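Local coordinates for FdhC (Acinetobacter nosocomialis, PDB 5KTC), which transfers a 3-hydroxybutanoyl group from its coenzyme A thioester to the amino group of a dTDP-linked 3-amino-3,6-dideoxygalactose, as a sugar N-acyltransferase of the GNAT superfamily, at residues T10-L15 with I67-D72; V16-A21 with E49-Y54. One frame throughout, in Å; residues are numbered along the deposited sequence.

Both interactions lie in the GNAT domain, and 16-21 continues directly from 10-15. Interaction 1, partly buried, pairs the outermost strand 11-15 of the mixed sheet with strand 63-70. Interaction 2 joins the turn after strand 11-15 to helix 44-59; both its segments fall in the chain between the two strands of interaction 1, and it is mostly buried with an exposed charged side. Backbone hydrogen bonds carry the first: L13 and I68 pack on one face between T11 and R70, while on the other Y12, F69 and R14 gather with I67. Aliphatic packing carries the second, with a salt bridge of long, weak bonds on its solvent side. The two meet where R14 pairs with D20 and I67 packs on V16.

Interaction 1 (T10-L15 with I67-D72); sequences TTYLRL and IIFRSD
T11 to R14 pair antiparallel with I67 to R70, the short strand axes approaching to 4.6 Å with N-to-C directions 148° apart. Y12 and F69 form one hydrogen-bonded pair, R14 and I67 the next; F69 N to Y12 O is the shortest of their bonds at 2.8 Å. Beyond the strand, S71 N donates to T10 O at 3.1 Å, and a water links T10 O with D72 N.

On one face, L13 CD2 rests against I68 CG1 at 3.7 Å, two branched side chains suited to the buried side, where I77 and V80 also pack. On the other, Y12 CG stands between the backbone N and the carbonyl carbon (chi1 61°), and from there the ring passes under F69 CB, which makes a CH-pi contact 3.4 Å from its centroid. The two rings are nearly parallel, but slid until they barely overlap. R14 CG and the guanidinium nitrogens NE and NH2 border the CE1-CZ side of the F69 ring, NH2 at its edge 3.6 Å from CZ, with guanidinium and ring planes 55° apart. NH1 donates to L15 O and forms a salt bridge with D20 OD2, so this face combines aromatic packing with ionic pairing.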
loop_
_atom_site.group_PDB
_atom_site.type_symbol
_atom_site.label_atom_id
_atom_site.label_comp_id
_atom_site.label_asym_id
_atom_site.label_seq_id
_atom_site.Cartn_x
_atom_site.Cartn_y
_atom_site.Cartn_z
ATOM N N THR A 10 8.661 -11.929 0.851
ATOM C CA THR A 10 8.202 -12.534 -0.360
ATOM C C THR A 10 7.858 -11.536 -1.415
ATOM O O THR A 10 7.523 -11.959 -2.486
ATOM C CB THR A 10 7.050 -13.495 -0.162
ATOM O OG1 THR A 10 5.804 -12.809 0.119
ATOM C CG2 THR A 10 7.401 -14.574 0.961
ATOM N N THR A 11 7.957 -10.253 -1.101
ATOM C CA THR A 11 7.580 -9.180 -2.043
ATOM C C THR A 11 8.550 -8.031 -1.990
ATOM O O THR A 11 9.353 -7.936 -1.076
ATOM C CB THR A 11 6.171 -8.616 -1.727
ATOM O OG1 THR A 11 6.170 -8.214 -0.362
ATOM C CG2 THR A 11 5.049 -9.645 -1.965
ATOM N N TYR A 12 8.468 -7.136 -2.999
ATOM C CA TYR A 12 9.193 -5.911 -3.012
ATOM C C TYR A 12 8.402 -4.897 -3.806
ATOM O O TYR A 12 7.477 -5.267 -4.536
ATOM C CB TYR A 12 10.587 -6.058 -3.603
ATOM C CG TYR A 12 10.702 -6.511 -5.026
ATOM C CD1 TYR A 12 10.763 -7.864 -5.354
ATOM C CD2 TYR A 12 10.749 -5.608 -6.058
ATOM C CE1 TYR A 12 10.923 -8.292 -6.653
ATOM C CE2 TYR A 12 10.889 -6.036 -7.377
ATOM C CZ TYR A 12 10.947 -7.377 -7.697
ATOM O OH TYR A 12 11.000 -7.836 -9.028
ATOM N N LEU A 13 8.713 -3.647 -3.588
ATOM C CA LEU A 13 8.006 -2.529 -4.231
ATOM C C LEU A 13 8.988 -1.721 -5.012
ATOM O O LEU A 13 10.086 -1.501 -4.569
ATOM C CB LEU A 13 7.374 -1.567 -3.207
ATOM C CG LEU A 13 6.358 -2.027 -2.146
ATOM C CD1 LEU A 13 5.426 -0.947 -1.634
ATOM C CD2 LEU A 13 5.597 -3.271 -2.421
ATOM N N ARG A 14 8.534 -1.153 -6.122
ATOM C CA ARG A 14 9.314 -0.136 -6.848
ATOM C C ARG A 14 8.423 0.893 -7.469
ATOM O O ARG A 14 7.240 0.582 -7.765
ATOM C CB ARG A 14 10.247 -0.777 -7.867
ATOM C CG ARG A 14 9.532 -1.419 -9.051
ATOM C CD ARG A 14 10.111 -0.959 -10.401
ATOM N NE ARG A 14 9.435 -1.627 -11.491
ATOM C CZ ARG A 14 8.325 -1.229 -12.101
ATOM N NH1 ARG A 14 7.752 -0.068 -11.786
ATOM N NH2 ARG A 14 7.796 -1.997 -13.066
ATOM N N LEU A 15 8.945 2.106 -7.663
ATOM C CA LEU A 15 8.078 3.185 -8.191
ATOM C C LEU A 15 7.486 2.911 -9.562
ATOM O O LEU A 15 8.162 2.362 -10.453
ATOM C CB LEU A 15 8.861 4.487 -8.220
ATOM C CG LEU A 15 9.249 5.037 -6.828
ATOM C CD1 LEU A 15 10.197 6.226 -6.872
ATOM C CD2 LEU A 15 7.995 5.412 -6.059
ATOM N N ILE A 67 4.477 -0.385 -7.868
ATOM C CA ILE A 67 4.118 -1.738 -8.259
ATOM C C ILE A 67 4.657 -2.673 -7.152
ATOM O O ILE A 67 5.767 -2.449 -6.677
ATOM C CB ILE A 67 4.740 -2.161 -9.594
ATOM C CG1 ILE A 67 4.411 -1.154 -10.688
ATOM C CG2 ILE A 67 4.306 -3.561 -9.948
ATOM C CD1 ILE A 67 2.926 -0.969 -10.979
ATOM N N ILE A 68 3.821 -3.636 -6.781
ATOM C CA ILE A 68 4.154 -4.676 -5.851
ATOM C C ILE A 68 4.578 -5.881 -6.691
ATOM O O ILE A 68 3.832 -6.279 -7.605
ATOM C CB ILE A 68 2.984 -5.064 -4.947
ATOM C CG1 ILE A 68 2.390 -3.852 -4.189
ATOM C CG2 ILE A 68 3.462 -6.145 -3.972
ATOM C CD1 ILE A 68 1.100 -4.175 -3.439
ATOM N N PHE A 69 5.721 -6.479 -6.357
ATOM C CA PHE A 69 6.294 -7.619 -7.096
ATOM C C PHE A 69 6.443 -8.803 -6.168
ATOM O O PHE A 69 6.686 -8.597 -5.005
ATOM C CB PHE A 69 7.693 -7.293 -7.643
ATOM C CG PHE A 69 7.677 -6.520 -8.916
ATOM C CD1 PHE A 69 7.645 -5.093 -8.898
ATOM C CD2 PHE A 69 7.692 -7.206 -10.145
ATOM C CE1 PHE A 69 7.624 -4.387 -10.105
ATOM C CE2 PHE A 69 7.655 -6.491 -11.328
ATOM C CZ PHE A 69 7.622 -5.086 -11.305
ATOM N N ARG A 70 6.294 -10.013 -6.703
ATOM C CA ARG A 70 6.746 -11.198 -5.981
ATOM C C ARG A 70 8.237 -11.475 -6.266
ATOM O O ARG A 70 8.718 -11.433 -7.417
ATOM C CB ARG A 70 5.811 -12.371 -6.109
ATOM C CG ARG A 70 5.729 -13.044 -7.408
ATOM C CD ARG A 70 4.672 -14.106 -7.374
ATOM N NE ARG A 70 5.188 -15.281 -6.659
ATOM C CZ ARG A 70 4.444 -16.236 -6.135
ATOM N NH1 ARG A 70 3.121 -16.146 -6.134
ATOM N NH2 ARG A 70 5.043 -17.269 -5.534
ATOM N N SER A 71 8.972 -11.634 -5.164
ATOM C CA SER A 71 10.404 -11.794 -5.162
ATOM C C SER A 71 10.932 -13.043 -5.855
ATOM O O SER A 71 12.033 -13.002 -6.339
ATOM C CB SER A 71 10.902 -11.914 -3.717
ATOM O OG SER A 71 10.568 -10.724 -3.036
ATOM N N ASP A 72 10.194 -14.137 -5.808
ATOM C CA ASP A 72 10.706 -15.444 -6.267
ATOM C C ASP A 72 10.859 -15.477 -7.803
ATOM O O ASP A 72 11.837 -16.056 -8.303
ATOM C CB ASP A 72 9.887 -16.602 -5.692
ATOM C CG ASP A 72 8.486 -16.639 -6.186
ATOM O OD1 ASP A 72 8.048 -15.692 -6.903
ATOM O OD2 ASP A 72 7.768 -17.590 -5.817
HETATM O O HOH W 1 8.269 -14.458 -3.533
HETATM O O HOH W 2 11.945 -9.667 -1.268
#

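Interaction 2 (V16-A21 with E49-Y54); sequences VEENDA and EWIRNY. With FUH ([[(2~{R},3~{S},5~{R})-5-[5-methyl-2,4-bis(oxidanylidene)pyrimidin-1-yl]-3-oxidanyl-oxolan-2-yl]methoxy-oxidanyl-phosphoryl] [(2~{R},3~{R},4~{S},5~{R},6~{R})-6-methyl-3,5-bis(oxidanyl)-4-[[(3~{R})-3-oxidanylbutanoyl]amino]oxan-2-yl] hydrogen phosphate), chain C; EDO (1,2-ethanediol), chain B.
I51 of helix 44-59 fits its branched side chain against the turn 16-21, and this is the tightly packed part of the contact. Its CD1 lies 3.5 Å from E17 O and 4.0 Å from A21 CB, where the small alanine leaves room for the isoleucine tip. I51 CG2 meets V16 CG1 at 3.8 Å, the two side chains crossing at about a right angle; V16 CG1 is anti to the backbone N (chi1 167°), which turns it to I51. D20 OD2 accepts a hydrogen bond from E17 N at 2.6 Å, and D20 N returns one to E17 O, the pair closing the turn.

The outer side is looser. There E18 extends beyond CG toward R52, whose NH2 and NE make weak bonds to OE1 (3.3 Å) and OE2 (3.4 Å), with the carboxylate and guanidinium planes turned 74° apart. Such long-chained charged residues suit a solvent-facing side.

W50 instead lays its indole face on the thymine of the bound product, with FUH C19 3.7 Å above the ring plane. Helix 44-59 therefore faces the sugar-nucleotide pocket on one side and the turn on another. I24 of helix 21-28 touches both V16 and I51, while V16 also packs on Y65 and I67 of strand 63-70.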
loop_
_atom_site.group_PDB
_atom_site.type_symbol
_atom_site.label_atom_id
_atom_site.label_comp_id
_atom_site.label_asym_id
_atom_site.label_seq_id
_atom_site.Cartn_x
_atom_site.Cartn_y
_atom_site.Cartn_z
ATOM N N VAL A 16 6.224 3.309 -9.727
ATOM C CA VAL A 16 5.507 3.207 -11.009
ATOM C C VAL A 16 6.209 3.981 -12.125
ATOM O O VAL A 16 6.726 5.084 -11.886
ATOM C CB VAL A 16 4.041 3.659 -10.834
ATOM C CG1 VAL A 16 3.312 3.875 -12.155
ATOM C CG2 VAL A 16 3.339 2.591 -10.016
ATOM N N GLU A 17 6.247 3.385 -13.312
ATOM C CA GLU A 17 6.729 4.110 -14.545
ATOM C C GLU A 17 5.595 4.097 -15.589
ATOM O O GLU A 17 4.648 3.283 -15.482
ATOM C CB GLU A 17 7.977 3.433 -15.128
ATOM C CG GLU A 17 9.202 3.238 -14.225
ATOM C CD GLU A 17 9.835 4.532 -13.756
ATOM O OE1 GLU A 17 10.577 4.496 -12.760
ATOM O OE2 GLU A 17 9.618 5.594 -14.383
ATOM N N GLU A 18 5.684 4.965 -16.610
ATOM C CA GLU A 18 4.683 4.979 -17.715
ATOM C C GLU A 18 4.452 3.624 -18.356
ATOM O O GLU A 18 3.305 3.259 -18.725
ATOM C CB GLU A 18 5.049 6.005 -18.816
ATOM C CG GLU A 18 4.578 7.409 -18.507
ATOM C CD GLU A 18 4.859 8.378 -19.654
ATOM O OE1 GLU A 18 4.465 8.063 -20.809
ATOM O OE2 GLU A 18 5.472 9.431 -19.384
ATOM N N ASN A 19 5.520 2.854 -18.450
ATOM C CA ASN A 19 5.460 1.529 -18.977
ATOM C C ASN A 19 4.644 0.518 -18.162
ATOM O O ASN A 19 4.334 -0.538 -18.688
ATOM C CB ASN A 19 6.894 0.971 -19.206
ATOM C CG ASN A 19 6.988 0.031 -20.417
ATOM O OD1 ASN A 19 5.989 -0.571 -20.853
ATOM N ND2 ASN A 19 8.207 -0.085 -20.993
ATOM N N ASP A 20 4.276 0.830 -16.900
ATOM C CA ASP A 20 3.403 -0.052 -16.096
ATOM C C ASP A 20 1.912 0.148 -16.453
ATOM O O ASP A 20 1.022 -0.472 -15.822
ATOM C CB ASP A 20 3.558 0.253 -14.597
ATOM C CG ASP A 20 5.009 -0.032 -14.073
ATOM O OD1 ASP A 20 5.473 -1.134 -14.414
ATOM O OD2 ASP A 20 5.629 0.819 -13.398
ATOM N N ALA A 21 1.644 1.014 -17.451
ATOM C CA ALA A 21 0.260 1.353 -17.739
ATOM C C ALA A 21 -0.588 0.165 -18.091
ATOM O O ALA A 21 -1.698 0.058 -17.609
ATOM C CB ALA A 21 0.197 2.429 -18.805
ATOM N N GLU A 49 -0.936 8.403 -19.566
ATOM C CA GLU A 49 -1.059 9.827 -19.267
ATOM C C GLU A 49 -1.262 10.113 -17.756
ATOM O O GLU A 49 -0.684 11.030 -17.218
ATOM C CB GLU A 49 -2.159 10.551 -20.092
ATOM C CG GLU A 49 -2.080 12.081 -19.843
ATOM C CD GLU A 49 -3.221 12.910 -20.417
ATOM O OE1 GLU A 49 -3.430 14.049 -19.871
ATOM O OE2 GLU A 49 -3.881 12.432 -21.390
ATOM N N TRP A 50 -2.149 9.363 -17.115
ATOM C CA TRP A 50 -2.359 9.436 -15.658
ATOM C C TRP A 50 -1.012 9.300 -14.933
ATOM O O TRP A 50 -0.728 10.036 -13.981
ATOM C CB TRP A 50 -3.347 8.339 -15.173
ATOM C CG TRP A 50 -3.919 8.595 -13.786
ATOM C CD1 TRP A 50 -5.158 9.160 -13.457
ATOM C CD2 TRP A 50 -3.281 8.339 -12.544
ATOM N NE1 TRP A 50 -5.296 9.255 -12.084
ATOM C CE2 TRP A 50 -4.155 8.782 -11.505
ATOM C CE3 TRP A 50 -2.034 7.792 -12.183
ATOM C CZ2 TRP A 50 -3.816 8.689 -10.150
ATOM C CZ3 TRP A 50 -1.712 7.714 -10.805
ATOM C CH2 TRP A 50 -2.598 8.149 -9.826
ATOM N N ILE A 51 -0.205 8.361 -15.385
ATOM C CA ILE A 51 1.112 8.125 -14.727
ATOM C C ILE A 51 2.081 9.312 -14.950
ATOM O O ILE A 51 2.833 9.723 -14.053
ATOM C CB ILE A 51 1.709 6.822 -15.224
ATOM C CG1 ILE A 51 0.840 5.630 -14.822
ATOM C CG2 ILE A 51 3.151 6.652 -14.712
ATOM C CD1 ILE A 51 1.298 4.336 -15.484
ATOM N N ARG A 52 2.020 9.914 -16.135
ATOM C CA ARG A 52 2.887 11.064 -16.447
ATOM C C ARG A 52 2.632 12.239 -15.504
ATOM O O ARG A 52 3.557 12.809 -14.990
ATOM C CB ARG A 52 2.741 11.426 -17.944
ATOM C CG ARG A 52 3.711 12.447 -18.567
ATOM C CD ARG A 52 3.332 12.703 -20.061
ATOM N NE ARG A 52 3.098 11.432 -20.795
ATOM C CZ ARG A 52 1.965 11.039 -21.423
ATOM N NH1 ARG A 52 0.878 11.810 -21.527
ATOM N NH2 ARG A 52 1.917 9.830 -21.967
ATOM N N ASN A 53 1.355 12.570 -15.278
ATOM C CA ASN A 53 0.916 13.552 -14.293
ATOM C C ASN A 53 1.307 13.160 -12.883
ATOM O O ASN A 53 1.823 13.980 -12.078
ATOM C CB ASN A 53 -0.619 13.732 -14.380
ATOM C CG ASN A 53 -1.008 14.490 -15.629
ATOM O OD1 ASN A 53 -1.803 14.030 -16.466
ATOM N ND2 ASN A 53 -0.337 15.623 -15.809
ATOM N N TYR A 54 1.118 11.887 -12.617
ATOM C CA TYR A 54 1.538 11.312 -11.336
ATOM C C TYR A 54 3.059 11.569 -11.130
ATOM O O TYR A 54 3.454 11.962 -10.064
ATOM C CB TYR A 54 1.196 9.811 -11.223
ATOM C CG TYR A 54 2.212 9.180 -10.249
ATOM C CD1 TYR A 54 2.181 9.467 -8.886
ATOM C CD2 TYR A 54 3.267 8.450 -10.736
ATOM C CE1 TYR A 54 3.190 8.998 -8.033
ATOM C CE2 TYR A 54 4.270 7.986 -9.905
ATOM C CZ TYR A 54 4.210 8.231 -8.557
ATOM O OH TYR A 54 5.242 7.725 -7.747
HETATM O O1 FUH C . -7.035 1.349 -1.023
HETATM C C1 FUH C . -7.611 2.001 -0.159
HETATM C C2 FUH C . -7.192 2.004 1.274
HETATM C C3 FUH C . -6.428 0.762 1.653
HETATM O O2 FUH C . -7.314 -0.279 2.136
HETATM C C4 FUH C . -5.469 1.049 2.781
HETATM N N1 FUH C . -8.689 2.831 -0.458
HETATM C C5 FUH C . -8.985 3.180 -1.851
HETATM C C6 FUH C . -10.490 3.062 -2.152
HETATM O O3 FUH C . -11.145 3.858 -1.259
HETATM C C7 FUH C . -10.884 3.598 -3.509
HETATM C C8 FUH C . -12.409 3.760 -3.719
HETATM O O4 FUH C . -10.305 4.896 -3.725
HETATM C C9 FUH C . -8.522 4.600 -2.123
HETATM O O5 FUH C . -7.093 4.721 -2.062
HETATM C C10 FUH C . -8.888 4.992 -3.498
HETATM O O6 FUH C . -8.195 4.125 -4.382
HETATM P P1 FUH C . -8.095 4.410 -5.922
HETATM O O7 FUH C . -9.303 3.970 -6.664
HETATM O O8 FUH C . -6.862 3.617 -6.353
HETATM O O9 FUH C . -7.622 5.903 -6.203
HETATM P P2 FUH C . -8.429 7.282 -6.288
HETATM O O10 FUH C . -7.725 8.249 -5.400
HETATM O O11 FUH C . -9.862 6.979 -5.874
HETATM O O12 FUH C . -8.225 7.588 -7.815
HETATM C C11 FUH C . -8.315 8.935 -8.290
HETATM C C12 FUH C . -8.772 8.894 -9.726
HETATM C C13 FUH C . -9.965 7.946 -9.973
HETATM O O13 FUH C . -10.845 8.446 -10.996
HETATM C C14 FUH C . -9.345 6.678 -10.544
HETATM C C15 FUH C . -8.151 7.241 -11.275
HETATM O O14 FUH C . -7.709 8.423 -10.561
HETATM N N2 FUH C . -6.934 6.400 -11.303
HETATM C C16 FUH C . -6.253 6.112 -10.159
HETATM C C17 FUH C . -5.070 5.372 -10.216
HETATM C C18 FUH C . -4.270 5.040 -8.975
HETATM C C19 FUH C . -4.647 4.917 -11.502
HETATM O O15 FUH C . -3.525 4.270 -11.607
HETATM N N3 FUH C . -5.336 5.216 -12.612
HETATM C C20 FUH C . -6.429 5.978 -12.503
HETATM O O16 FUH C . -7.119 6.248 -13.597
HETATM C C1 EDO B . 5.660 -5.239 -15.000
HETATM O O1 EDO B . 6.825 -4.398 -15.129
HETATM C C2 EDO B . 4.450 -4.406 -14.594
HETATM O O2 EDO B . 4.366 -3.195 -15.362
#